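Local structure of chorismate mutase (Paraburkholderia phymatum, 5TS9) at residues P17-M22 with A142-Q147; Q85-N90 with D155-A160; D13-L18 with A167-K172. The protein probably catalyses the rearrangement of chorismate to prephenate, as other all-helical chorismate mutases of the type II family do. All blocks are in the same frame, centred on the assembly; numbering follows the deposited sequence.

Contact 1: P17-M22 with A142-Q147; sequences PLVRSM and ASAVGQ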
ATOM      1  N   PRO A  17       1.515 -21.187   6.548  1.00 24.10           N
ATOM      2  CA  PRO A  17       0.358 -20.893   7.414  1.00 22.65           C
ATOM      3  C   PRO A  17       0.273 -19.432   7.852  1.00 24.70           C
ATOM      4  O   PRO A  17      -0.829 -18.871   7.920  1.00 22.13           O
ATOM      5  CB  PRO A  17       0.560 -21.848   8.605  1.00 24.02           C
ATOM      6  CG  PRO A  17       1.380 -22.968   8.055  1.00 24.89           C
ATOM      7  CD  PRO A  17       2.320 -22.302   7.085  1.00 24.72           C
ATOM      8  N   LEU A  18       1.405 -18.788   8.138  1.00 19.88           N
ATOM      9  CA  LEU A  18       1.376 -17.364   8.458  1.00 18.93           C
ATOM     10  C   LEU A  18       0.881 -16.541   7.271  1.00 20.79           C
ATOM     11  O   LEU A  18      -0.011 -15.692   7.415  1.00 17.90           O
ATOM     12  CB  LEU A  18       2.772 -16.903   8.896  1.00 19.73           C
ATOM     13  CG  LEU A  18       2.996 -15.395   9.113  1.00 18.41           C
ATOM     14  CD1 LEU A  18       1.981 -14.850  10.078  1.00 18.29           C
ATOM     15  CD2 LEU A  18       4.411 -15.166   9.638  1.00 19.03           C
ATOM     16  N   VAL A  19       1.440 -16.790   6.079  1.00 18.00           N
ATOM     17  CA  VAL A  19       1.065 -16.025   4.885  1.00 16.83           C
ATOM     18  C   VAL A  19      -0.385 -16.299   4.522  1.00 19.13           C
ATOM     19  O   VAL A  19      -1.102 -15.412   4.053  1.00 15.90           O
ATOM     20  CB  VAL A  19       2.031 -16.361   3.725  1.00 21.13           C
ATOM     21  CG1 VAL A  19       1.560 -15.758   2.390  1.00 20.43           C
ATOM     22  CG2 VAL A  19       3.424 -15.854   4.053  1.00 20.47           C
ATOM     23  N   ARG A  20      -0.846 -17.527   4.755  1.00 19.13           N
ATOM     24  CA  ARG A  20      -2.248 -17.851   4.526  1.00 25.24           C
ATOM     25  C   ARG A  20      -3.161 -17.016   5.426  1.00 17.53           C
ATOM     26  O   ARG A  20      -4.176 -16.489   4.968  1.00 19.46           O
ATOM     27  CB  ARG A  20      -2.448 -19.350   4.759  1.00 25.29           C
ATOM     28  CG  ARG A  20      -3.717 -19.929   4.197  1.00 37.81           C
ATOM     29  CD  ARG A  20      -3.696 -21.442   4.420  1.00 50.97           C
ATOM     30  NE  ARG A  20      -2.854 -22.166   3.462  1.00 55.01           N
ATOM     31  CZ  ARG A  20      -2.123 -23.236   3.769  1.00 58.44           C
ATOM     32  NH1 ARG A  20      -2.094 -23.692   5.015  1.00 61.07           N
ATOM     33  NH2 ARG A  20      -1.410 -23.849   2.834  1.00 62.25           N
ATOM     34  N   SER A  21      -2.807 -16.863   6.708  1.00 19.05           N
ATOM     35  CA  SER A  21      -3.654 -16.087   7.606  0.56 17.34           C
ATOM     36  C   SER A  21      -3.706 -14.622   7.179  1.00 22.00           C
ATOM     37  O   SER A  21      -4.778 -14.000   7.195  1.00 22.24           O
ATOM     38  CB  SER A  21      -3.161 -16.229   9.049  0.56 19.55           C
ATOM     39  OG  SER A  21      -1.797 -15.861   9.175  0.56 19.46           O
ATOM     40  N   MET A  22      -2.566 -14.055   6.771  1.00 21.49           N
ATOM     41  CA  MET A  22      -2.571 -12.686   6.255  1.00 16.06           C
ATOM     42  C   MET A  22      -3.393 -12.590   4.979  1.00 16.04           C
ATOM     43  O   MET A  22      -4.108 -11.599   4.772  1.00 17.72           O
ATOM     44  CB  MET A  22      -1.141 -12.209   5.999  1.00 14.70           C
ATOM     45  CG  MET A  22      -0.304 -12.057   7.264  1.00 15.20           C
ATOM     46  SD  MET A  22       1.367 -11.423   6.874  1.00 17.10           S
ATOM     47  CE  MET A  22       2.038 -11.236   8.543  1.00 16.39           C
ATOM     48  N   ALA A 142       8.780 -14.614   0.101  1.00 19.24           N
ATOM     49  CA  ALA A 142       8.321 -14.367  -1.273  1.00 21.88           C
ATOM     50  C   ALA A 142       7.788 -15.647  -1.916  1.00 19.53           C
ATOM     51  O   ALA A 142       6.769 -15.619  -2.615  1.00 22.58           O
ATOM     52  CB  ALA A 142       9.445 -13.773  -2.130  1.00 23.39           C
ATOM     53  N   SER A 143       8.455 -16.782  -1.676  1.00 20.77           N
ATOM     54  CA  SER A 143       7.957 -18.047  -2.217  0.61 25.82           C
ATOM     55  C   SER A 143       6.620 -18.428  -1.595  1.00 25.31           C
ATOM     56  O   SER A 143       5.708 -18.872  -2.301  1.00 24.55           O
ATOM     57  CB  SER A 143       8.982 -19.162  -2.008  0.61 25.15           C
ATOM     58  OG  SER A 143      10.090 -18.981  -2.859  0.61 26.50           O
ATOM     59  N   ALA A 144       6.478 -18.240  -0.277  1.00 20.40           N
ATOM     60  CA  ALA A 144       5.223 -18.546   0.404  1.00 22.42           C
ATOM     61  C   ALA A 144       4.073 -17.713  -0.144  1.00 24.60           C
ATOM     62  O   ALA A 144       2.949 -18.203  -0.290  1.00 22.57           O
ATOM     63  CB  ALA A 144       5.377 -18.304   1.906  1.00 20.63           C
ATOM     64  N   VAL A 145       4.336 -16.443  -0.439  1.00 21.11           N
ATOM     65  CA  VAL A 145       3.320 -15.601  -1.055  1.00 20.18           C
ATOM     66  C   VAL A 145       2.941 -16.147  -2.421  1.00 20.10           C
ATOM     67  O   VAL A 145       1.759 -16.183  -2.794  1.00 21.88           O
ATOM     68  CB  VAL A 145       3.837 -14.165  -1.146  1.00 17.19           C
ATOM     69  CG1 VAL A 145       2.957 -13.347  -2.081  1.00 15.53           C
ATOM     70  CG2 VAL A 145       3.900 -13.556   0.254  1.00 17.97           C
ATOM     71  N   GLY A 146       3.936 -16.589  -3.182  1.00 18.35           N
ATOM     72  CA  GLY A 146       3.655 -17.212  -4.463  1.00 23.41           C
ATOM     73  C   GLY A 146       2.788 -18.448  -4.322  1.00 25.41           C
ATOM     74  O   GLY A 146       1.787 -18.608  -5.031  1.00 24.07           O
ATOM     75  N   GLN A 147       3.146 -19.332  -3.388  1.00 22.58           N
ATOM     76  CA  GLN A 147       2.371 -20.553  -3.195  0.51 22.05           C
ATOM     77  C   GLN A 147       0.941 -20.234  -2.784  1.00 21.79           C
ATOM     78  O   GLN A 147      -0.014 -20.795  -3.329  1.00 24.73           O
ATOM     79  CB  GLN A 147       3.039 -21.449  -2.151  0.51 24.12           C
ATOM     80  CG  GLN A 147       2.370 -22.804  -2.006  0.51 25.59           C
ATOM     81  CD  GLN A 147       3.098 -23.716  -1.040  0.51 28.81           C
ATOM     82  OE1 GLN A 147       4.322 -23.698  -0.958  0.51 34.00           O
ATOM     83  NE2 GLN A 147       2.341 -24.516  -0.296  0.51 25.59           N
TER
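Val19 packs against Ala144 and Val145 in a small, buried, wholly apolar helix-helix contact between helix 16-39 and helix 137-151. The evidence for close approach is the backbone spacing: Val19 CA and Val145 CA lie 6.4 Å apart. Val19 points toward the partner helix and divides its two methyls between neighbouring residues. CG1, anti to the backbone N (chi1 171°), meets Val145 CG2 at 3.9 Å and lies equally near Val145 CA, while CG2, beside the backbone N, reaches Ala144 CB at 3.8 Å. The valine side chains cross at about a right angle. The meeting residues are small: Ala144 ends at CB and the valines at their methyls, consistent with the short CA spacing. Leu162 of helix 156-165 touches both Val19 and Val145 and extends the apolar cluster. At the flank, Arg20 NH2 hydrogen-bonds to Gln151 OE1, and Ala142 O accepts from Arg94 NH1 of the second subunit. Because the atoms that meet between 17-22 and 142-147 are all carbons, cohesion here probably comes from dispersion and the exclusion of water.

Contact 2: Q85-N90 with D155-A160; sequences QYALLN and DVLHRA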
ATOM      1  N   GLN A  85      -8.664  -1.928  -1.044  1.00 11.73           N
ATOM      2  CA  GLN A  85      -9.910  -1.168  -1.039  1.00 14.84           C
ATOM      3  C   GLN A  85      -9.849   0.010  -2.012  1.00 17.52           C
ATOM      4  O   GLN A  85     -10.795   0.247  -2.769  1.00 13.81           O
ATOM      5  CB  GLN A  85     -10.235  -0.656   0.365  1.00 15.63           C
ATOM      6  CG  GLN A  85     -10.572  -1.717   1.389  1.00 12.85           C
ATOM      7  CD  GLN A  85     -10.843  -1.106   2.749  1.00 21.53           C
ATOM      8  OE1 GLN A  85     -11.598  -0.133   2.864  1.00 20.37           O
ATOM      9  NE2 GLN A  85     -10.237  -1.676   3.795  1.00 17.49           N
ATOM     10  N   TYR A  86      -8.768   0.788  -1.973  1.00 15.08           N
ATOM     11  CA  TYR A  86      -8.690   1.947  -2.861  1.00 13.82           C
ATOM     12  C   TYR A  86      -8.726   1.513  -4.326  1.00 14.76           C
ATOM     13  O   TYR A  86      -9.352   2.173  -5.161  1.00 12.33           O
ATOM     14  CB  TYR A  86      -7.415   2.749  -2.597  1.00 14.90           C
ATOM     15  CG  TYR A  86      -7.446   3.668  -1.398  1.00 13.66           C
ATOM     16  CD1 TYR A  86      -8.408   4.683  -1.290  1.00 14.83           C
ATOM     17  CD2 TYR A  86      -6.489   3.554  -0.399  1.00 12.07           C
ATOM     18  CE1 TYR A  86      -8.415   5.550  -0.197  1.00 15.02           C
ATOM     19  CE2 TYR A  86      -6.485   4.396   0.694  1.00 14.11           C
ATOM     20  CZ  TYR A  86      -7.454   5.405   0.792  1.00 15.39           C
ATOM     21  OH  TYR A  86      -7.472   6.236   1.895  1.00 15.87           O
ATOM     22  N   ALA A  87      -8.030   0.425  -4.655  1.00 12.22           N
ATOM     23  CA  ALA A  87      -7.956  -0.019  -6.048  1.00 16.38           C
ATOM     24  C   ALA A  87      -9.302  -0.540  -6.531  1.00 16.35           C
ATOM     25  O   ALA A  87      -9.741  -0.220  -7.644  1.00 12.67           O
ATOM     26  CB  ALA A  87      -6.885  -1.098  -6.208  1.00 17.45           C
ATOM     27  N   LEU A  88      -9.965  -1.346  -5.706  1.00 12.33           N
ATOM     28  CA  LEU A  88     -11.282  -1.870  -6.062  1.00 14.16           C
ATOM     29  C   LEU A  88     -12.276  -0.738  -6.257  1.00 14.38           C
ATOM     30  O   LEU A  88     -13.029  -0.722  -7.233  1.00 20.89           O
ATOM     31  CB  LEU A  88     -11.787  -2.824  -4.981  1.00 14.11           C
ATOM     32  CG  LEU A  88     -11.095  -4.176  -4.815  1.00 14.79           C
ATOM     33  CD1 LEU A  88     -11.772  -4.908  -3.679  1.00 17.09           C
ATOM     34  CD2 LEU A  88     -11.235  -4.992  -6.117  1.00 16.13           C
ATOM     35  N   LEU A  89     -12.320   0.206  -5.307  1.00 20.15           N
ATOM     36  CA  LEU A  89     -13.297   1.286  -5.402  1.00 13.95           C
ATOM     37  C   LEU A  89     -13.091   2.094  -6.666  1.00 18.73           C
ATOM     38  O   LEU A  89     -14.059   2.472  -7.333  1.00 16.85           O
ATOM     39  CB  LEU A  89     -13.203   2.184  -4.176  1.00 15.33           C
ATOM     40  CG  LEU A  89     -13.835   1.573  -2.939  1.00 14.25           C
ATOM     41  CD1 LEU A  89     -13.396   2.359  -1.750  1.00 20.03           C
ATOM     42  CD2 LEU A  89     -15.396   1.532  -3.067  1.00 15.24           C
ATOM     43  N   ASN A  90     -11.832   2.368  -7.025  1.00 13.60           N
ATOM     44  CA  ASN A  90     -11.630   3.146  -8.244  1.00 14.06           C
ATOM     45  C   ASN A  90     -11.867   2.303  -9.482  1.00 14.23           C
ATOM     46  O   ASN A  90     -12.304   2.842 -10.504  1.00 14.87           O
ATOM     47  CB  ASN A  90     -10.235   3.778  -8.273  1.00 15.32           C
ATOM     48  CG  ASN A  90     -10.239   5.219  -7.754  1.00 19.43           C
ATOM     49  OD1 ASN A  90     -11.282   5.731  -7.340  1.00 22.01           O
ATOM     50  ND2 ASN A  90      -9.071   5.886  -7.789  1.00 15.55           N
ATOM     51  N   ASP A 155      -5.588 -12.724  -7.573  1.00 26.33           N
ATOM     52  CA  ASP A 155      -5.219 -12.016  -8.794  1.00 23.09           C
ATOM     53  C   ASP A 155      -3.988 -11.151  -8.522  1.00 24.74           C
ATOM     54  O   ASP A 155      -3.382 -11.209  -7.447  1.00 20.65           O
ATOM     55  CB  ASP A 155      -6.408 -11.226  -9.356  1.00 21.86           C
ATOM     56  CG  ASP A 155      -6.947 -10.176  -8.402  1.00 30.66           C
ATOM     57  OD1 ASP A 155      -6.281  -9.838  -7.404  1.00 23.52           O
ATOM     58  OD2 ASP A 155      -8.061  -9.663  -8.660  1.00 33.57           O
ATOM     59  N   VAL A 156      -3.598 -10.348  -9.515  1.00 18.68           N
ATOM     60  CA  VAL A 156      -2.373  -9.559  -9.415  1.00 25.57           C
ATOM     61  C   VAL A 156      -2.489  -8.512  -8.316  1.00 25.97           C
ATOM     62  O   VAL A 156      -1.535  -8.286  -7.559  1.00 18.33           O
ATOM     63  CB  VAL A 156      -2.037  -8.913 -10.774  1.00 27.46           C
ATOM     64  CG1 VAL A 156      -0.984  -7.863 -10.619  1.00 23.13           C
ATOM     65  CG2 VAL A 156      -1.573  -9.978 -11.760  1.00 26.04           C
ATOM     66  N   LEU A 157      -3.647  -7.844  -8.223  1.00 18.89           N
ATOM     67  CA  LEU A 157      -3.864  -6.847  -7.175  1.00 19.49           C
ATOM     68  C   LEU A 157      -3.694  -7.455  -5.787  1.00 20.32           C
ATOM     69  O   LEU A 157      -3.026  -6.879  -4.918  1.00 18.46           O
ATOM     70  CB  LEU A 157      -5.268  -6.242  -7.296  1.00 17.48           C
ATOM     71  CG  LEU A 157      -5.772  -5.407  -6.104  1.00 13.00           C
ATOM     72  CD1 LEU A 157      -4.902  -4.152  -5.852  1.00 11.56           C
ATOM     73  CD2 LEU A 157      -7.260  -4.979  -6.276  1.00 14.73           C
ATOM     74  N   HIS A 158      -4.337  -8.597  -5.550  1.00 13.38           N
ATOM     75  CA  HIS A 158      -4.290  -9.196  -4.219  1.00 17.35           C
ATOM     76  C   HIS A 158      -2.913  -9.770  -3.904  1.00 14.88           C
ATOM     77  O   HIS A 158      -2.478  -9.719  -2.749  1.00 15.72           O
ATOM     78  CB  HIS A 158      -5.360 -10.265  -4.093  1.00 15.03           C
ATOM     79  CG  HIS A 158      -6.743  -9.709  -3.972  1.00 22.66           C
ATOM     80  ND1 HIS A 158      -7.466  -9.260  -5.061  1.00 23.82           N
ATOM     81  CD2 HIS A 158      -7.528  -9.505  -2.887  1.00 22.28           C
ATOM     82  CE1 HIS A 158      -8.644  -8.819  -4.651  1.00 22.99           C
ATOM     83  NE2 HIS A 158      -8.707  -8.955  -3.335  1.00 25.65           N
ATOM     84  N   ARG A 159      -2.208 -10.304  -4.902  1.00 14.87           N
ATOM     85  CA  ARG A 159      -0.846 -10.764  -4.630  1.00 14.19           C
ATOM     86  C   ARG A 159       0.070  -9.589  -4.311  1.00 15.73           C
ATOM     87  O   ARG A 159       0.899  -9.664  -3.389  1.00 13.84           O
ATOM     88  CB  ARG A 159      -0.305 -11.572  -5.812  1.00 17.72           C
ATOM     89  CG  ARG A 159       1.047 -12.247  -5.519  1.00 16.08           C
ATOM     90  CD  ARG A 159       1.528 -13.112  -6.701  1.00 23.35           C
ATOM     91  NE  ARG A 159       2.432 -12.349  -7.553  1.00 42.69           N
ATOM     92  CZ  ARG A 159       2.120 -11.886  -8.761  1.00 52.80           C
ATOM     93  NH1 ARG A 159       0.923 -12.125  -9.278  1.00 54.94           N
ATOM     94  NH2 ARG A 159       3.012 -11.192  -9.461  1.00 55.08           N
ATOM     95  N   ALA A 160      -0.069  -8.490  -5.059  1.00 20.21           N
ATOM     96  CA  ALA A 160       0.722  -7.295  -4.768  1.00 18.07           C
ATOM     97  C   ALA A 160       0.496  -6.833  -3.338  1.00 16.24           C
ATOM     98  O   ALA A 160       1.452  -6.513  -2.619  1.00 13.19           O
ATOM     99  CB  ALA A 160       0.379  -6.177  -5.753  1.00 17.69           C
TER
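Leu157, on the first turn of helix 156-165, reaches across to Ala87 and Leu88 of helix 67-95. Its CB leaves the backbone toward that helix, and chi1 of 167° sets CG anti to the backbone N, carrying the fork of the side chain outward. The two methyls then part. CD1 settles on Ala87 CB at 3.7 Å. CD2 lies 3.9 Å from the same Ala87 CB and also meets Leu88 CD2 at 4.0 Å, so the alanine methyl faces both prongs of the fork while Leu88 takes one. Leu88 approaches obliquely: its CB points along the flank, and with CG beside the backbone N, the end of the side chain brings CD2 close to Leu157. The backbones are not in close contact: Ala87 CA and Leu157 CA, the closest such pair, are 8.0 Å apart, and the leucine side chain bridges the interval.

Directly before this helix stands an N-cap: Asp155 OD1 accepts from His158 N at 3.0 Å, nearly along its C-O axis. The same oxygen takes His158 ND1 at 2.7 Å, on its syn side but 31° out of the carboxylate plane, and it sits only 7° out of the imidazole plane. One carboxylate oxygen therefore closes the helix start and also holds the ring, whose other nitrogen, NE2, is hydrogen-bonded to Asp30 OD1 of helix 16-39. Bonds at both ring nitrogens help hold the imidazole's rotation. The second subunit borders this region: its Ala160 packs on Leu157, and its Asp163 OD1 accepts from Asn90 ND2.

Contact 3: D13-L18 with A167-K172; sequences DAFVPL and ARICVK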
ATOM      1  N   ASP A  13       8.122 -24.138   3.105  1.00 58.38           N
ATOM      2  CA  ASP A  13       6.740 -24.263   3.534  1.00 53.09           C
ATOM      3  C   ASP A  13       6.463 -23.570   4.852  1.00 43.26           C
ATOM      4  O   ASP A  13       5.294 -23.323   5.165  1.00 34.92           O
ATOM      5  CB  ASP A  13       6.343 -25.739   3.701  1.00 53.53           C
ATOM      6  CG  ASP A  13       6.148 -26.444   2.384  1.00 63.20           C
ATOM      7  OD1 ASP A  13       5.883 -27.664   2.408  1.00 65.82           O
ATOM      8  OD2 ASP A  13       6.273 -25.781   1.327  1.00 71.04           O
ATOM      9  N   ALA A  14       7.506 -23.275   5.633  1.00 42.19           N
ATOM     10  CA  ALA A  14       7.308 -22.923   7.038  1.00 45.99           C
ATOM     11  C   ALA A  14       6.509 -21.632   7.208  1.00 35.53           C
ATOM     12  O   ALA A  14       5.794 -21.466   8.207  1.00 35.06           O
ATOM     13  CB  ALA A  14       8.659 -22.798   7.732  1.00 51.38           C
ATOM     14  N   PHE A  15       6.614 -20.711   6.260  1.00 27.96           N
ATOM     15  CA  PHE A  15       5.882 -19.456   6.360  1.00 26.42           C
ATOM     16  C   PHE A  15       4.482 -19.543   5.767  1.00 26.40           C
ATOM     17  O   PHE A  15       3.735 -18.550   5.820  1.00 22.43           O
ATOM     18  CB  PHE A  15       6.680 -18.331   5.681  1.00 28.64           C
ATOM     19  CG  PHE A  15       7.907 -17.913   6.450  1.00 26.16           C
ATOM     20  CD1 PHE A  15       7.799 -17.089   7.556  1.00 24.55           C
ATOM     21  CD2 PHE A  15       9.167 -18.367   6.084  1.00 36.82           C
ATOM     22  CE1 PHE A  15       8.925 -16.711   8.284  1.00 24.41           C
ATOM     23  CE2 PHE A  15      10.295 -17.998   6.804  1.00 28.88           C
ATOM     24  CZ  PHE A  15      10.180 -17.169   7.898  1.00 23.68           C
ATOM     25  N   VAL A  16       4.097 -20.692   5.215  1.00 23.13           N
ATOM     26  CA  VAL A  16       2.836 -20.748   4.471  1.00 25.70           C
ATOM     27  C   VAL A  16       1.623 -20.538   5.375  1.00 20.51           C
ATOM     28  O   VAL A  16       0.724 -19.779   4.988  1.00 20.17           O
ATOM     29  CB  VAL A  16       2.706 -22.055   3.680  1.00 28.82           C
ATOM     30  CG1 VAL A  16       1.260 -22.269   3.274  1.00 27.42           C
ATOM     31  CG2 VAL A  16       3.593 -21.997   2.454  1.00 29.79           C
ATOM     32  N   PRO A  17       1.515 -21.187   6.548  1.00 24.10           N
ATOM     33  CA  PRO A  17       0.358 -20.893   7.414  1.00 22.65           C
ATOM     34  C   PRO A  17       0.273 -19.432   7.852  1.00 24.70           C
ATOM     35  O   PRO A  17      -0.829 -18.871   7.920  1.00 22.13           O
ATOM     36  CB  PRO A  17       0.560 -21.848   8.605  1.00 24.02           C
ATOM     37  CG  PRO A  17       1.380 -22.968   8.055  1.00 24.89           C
ATOM     38  CD  PRO A  17       2.320 -22.302   7.085  1.00 24.72           C
ATOM     39  N   LEU A  18       1.405 -18.788   8.138  1.00 19.88           N
ATOM     40  CA  LEU A  18       1.376 -17.364   8.458  1.00 18.93           C
ATOM     41  C   LEU A  18       0.881 -16.541   7.271  1.00 20.79           C
ATOM     42  O   LEU A  18      -0.011 -15.692   7.415  1.00 17.90           O
ATOM     43  CB  LEU A  18       2.772 -16.903   8.896  1.00 19.73           C
ATOM     44  CG  LEU A  18       2.996 -15.395   9.113  1.00 18.41           C
ATOM     45  CD1 LEU A  18       1.981 -14.850  10.078  1.00 18.29           C
ATOM     46  CD2 LEU A  18       4.411 -15.166   9.638  1.00 19.03           C
ATOM     47  N   ALA A 167       5.473  -7.646   4.600  1.00 17.25           N
ATOM     48  CA  ALA A 167       6.656  -6.784   4.522  1.00 19.10           C
ATOM     49  C   ALA A 167       7.651  -6.988   5.663  1.00 20.53           C
ATOM     50  O   ALA A 167       8.872  -6.951   5.446  1.00 17.90           O
ATOM     51  CB  ALA A 167       6.202  -5.322   4.484  1.00 14.72           C
ATOM     52  N   ARG A 168       7.175  -7.141   6.890  1.00 17.81           N
ATOM     53  CA  ARG A 168       8.106  -7.188   8.016  1.00 18.16           C
ATOM     54  C   ARG A 168       7.977  -8.476   8.832  1.00 22.32           C
ATOM     55  O   ARG A 168       8.223  -8.492  10.043  1.00 19.21           O
ATOM     56  CB  ARG A 168       7.939  -5.945   8.886  1.00 18.93           C
ATOM     57  CG  ARG A 168       8.152  -4.680   8.056  1.00 24.51           C
ATOM     58  CD  ARG A 168       8.185  -3.420   8.879  1.00 26.76           C
ATOM     59  NE  ARG A 168       6.842  -2.900   9.049  1.00 19.97           N
ATOM     60  CZ  ARG A 168       6.558  -1.722   9.598  1.00 21.16           C
ATOM     61  NH1 ARG A 168       7.532  -0.928  10.042  1.00 19.68           N
ATOM     62  NH2 ARG A 168       5.294  -1.339   9.690  1.00 18.04           N
ATOM     63  N   ILE A 169       7.591  -9.571   8.181  1.00 17.50           N
ATOM     64  CA  ILE A 169       7.811 -10.885   8.782  1.00 18.33           C
ATOM     65  C   ILE A 169       9.301 -11.095   9.037  1.00 26.61           C
ATOM     66  O   ILE A 169       9.730 -11.437  10.148  1.00 20.43           O
ATOM     67  CB  ILE A 169       7.244 -11.986   7.874  1.00 18.05           C
ATOM     68  CG1 ILE A 169       5.717 -11.899   7.810  1.00 20.63           C
ATOM     69  CG2 ILE A 169       7.706 -13.357   8.342  1.00 19.13           C
ATOM     70  CD1 ILE A 169       5.123 -12.899   6.826  1.00 17.00           C
ATOM     71  N   CYS A 170      10.107 -10.897   8.008  1.00 19.54           N
ATOM     72  CA  CYS A 170      11.553 -11.016   8.138  1.00 20.75           C
ATOM     73  C   CYS A 170      12.098  -9.848   8.933  1.00 25.15           C
ATOM     74  O   CYS A 170      11.741  -8.697   8.669  1.00 26.56           O
ATOM     75  CB  CYS A 170      12.203 -11.031   6.759  1.00 27.66           C
ATOM     76  SG  CYS A 170      11.701 -12.427   5.775  1.00 28.45           S
ATOM     77  N   VAL A 171      12.972 -10.132   9.890  1.00 30.62           N
ATOM     78  CA  VAL A 171      13.624  -9.097  10.684  1.00 41.59           C
ATOM     79  C   VAL A 171      15.113  -9.403  10.738  1.00 44.55           C
ATOM     80  O   VAL A 171      15.510 -10.562  10.893  1.00 45.80           O
ATOM     81  CB  VAL A 171      13.021  -8.992  12.101  1.00 36.34           C
ATOM     82  CG1 VAL A 171      11.610  -8.426  12.026  1.00 37.63           C
ATOM     83  CG2 VAL A 171      12.992 -10.347  12.754  1.00 41.83           C
ATOM     84  N   LYS A 172      15.932  -8.369  10.589  1.00 48.74           N
ATOM     85  CA  LYS A 172      17.387  -8.520  10.540  1.00 51.53           C
ATOM     86  C   LYS A 172      17.946  -9.227  11.772  1.00 52.75           C
ATOM     87  O   LYS A 172      17.495  -8.992  12.891  1.00 51.99           O
ATOM     88  CB  LYS A 172      18.059  -7.152  10.381  1.00 49.51           C
TER
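Phe15 is the first residue of 13-18 to touch 167-172, and its partner is Ile169. It lies at the junction between helix 10-14 and helix 16-39, within the turn closed by Val16 N bonding to Asp13 O at 2.9 Å. With CG beside the backbone N (chi1 -72°), the ring extends toward the C-terminal tail and presents its CD1-CE1 side. Ile169 CG2 lies 3.6 Å from Phe15 CE1 and 3.8 Å from Phe15 CD1, approaching the ring obliquely. The two side chains slide past each other in opposite directions, and the isoleucine's CG2 branch makes the contact with the ring. Three residues on, already within helix 16-39, Leu18 supplies the second point. Its CD2 methyl meets Ile169 CD1 at 3.7 Å, tip to tip, and lies 4.0 Å from Ile169 CG1.

Ile169 thus serves both residues by splitting its branches: CG2, anti to the backbone N, goes to the aromatic ring, and the longer CG1-CD1 arm, extended at chi2 175°, goes to the leucine. Phe15 also touches Val128 and Leu140, so helices 106-128 and 137-151 help enclose the site. The tail is fixed covalently at the next residue, where Cys170 SG forms the disulfide with Cys137 SG, and Arg132 donates to the carbonyls of Arg168 and Ile169. Since the meeting between the two segments is purely apolar, it can favour burial of Ile169 but offers little directional control; the disulfide and the polar bonds to Arg132 supply firmer restraints on where the tail runs.

Contacts 1 and 3 form one neighbourhood: their centres are 8 Å apart, both use helix 16-39 and share Pro17 and Leu18, and Met22 CE touches Ile169 CG1 at 3.8 Å. Contact 2 lies farther along the helical bundle, its centre about 17 Å from that of contact 1 and 22 Å from that of contact 3. It still meets contact 1 through Val145 and Arg159, on the successive helices 137-151 and 156-165. Along the chain, contacts 1 and 2 interleave, while contact 3 spans both by joining the N-terminal region to the C-terminal tail. All three touch the second subunit, so each of these intrachain contacts lies close to the interface with the second subunit.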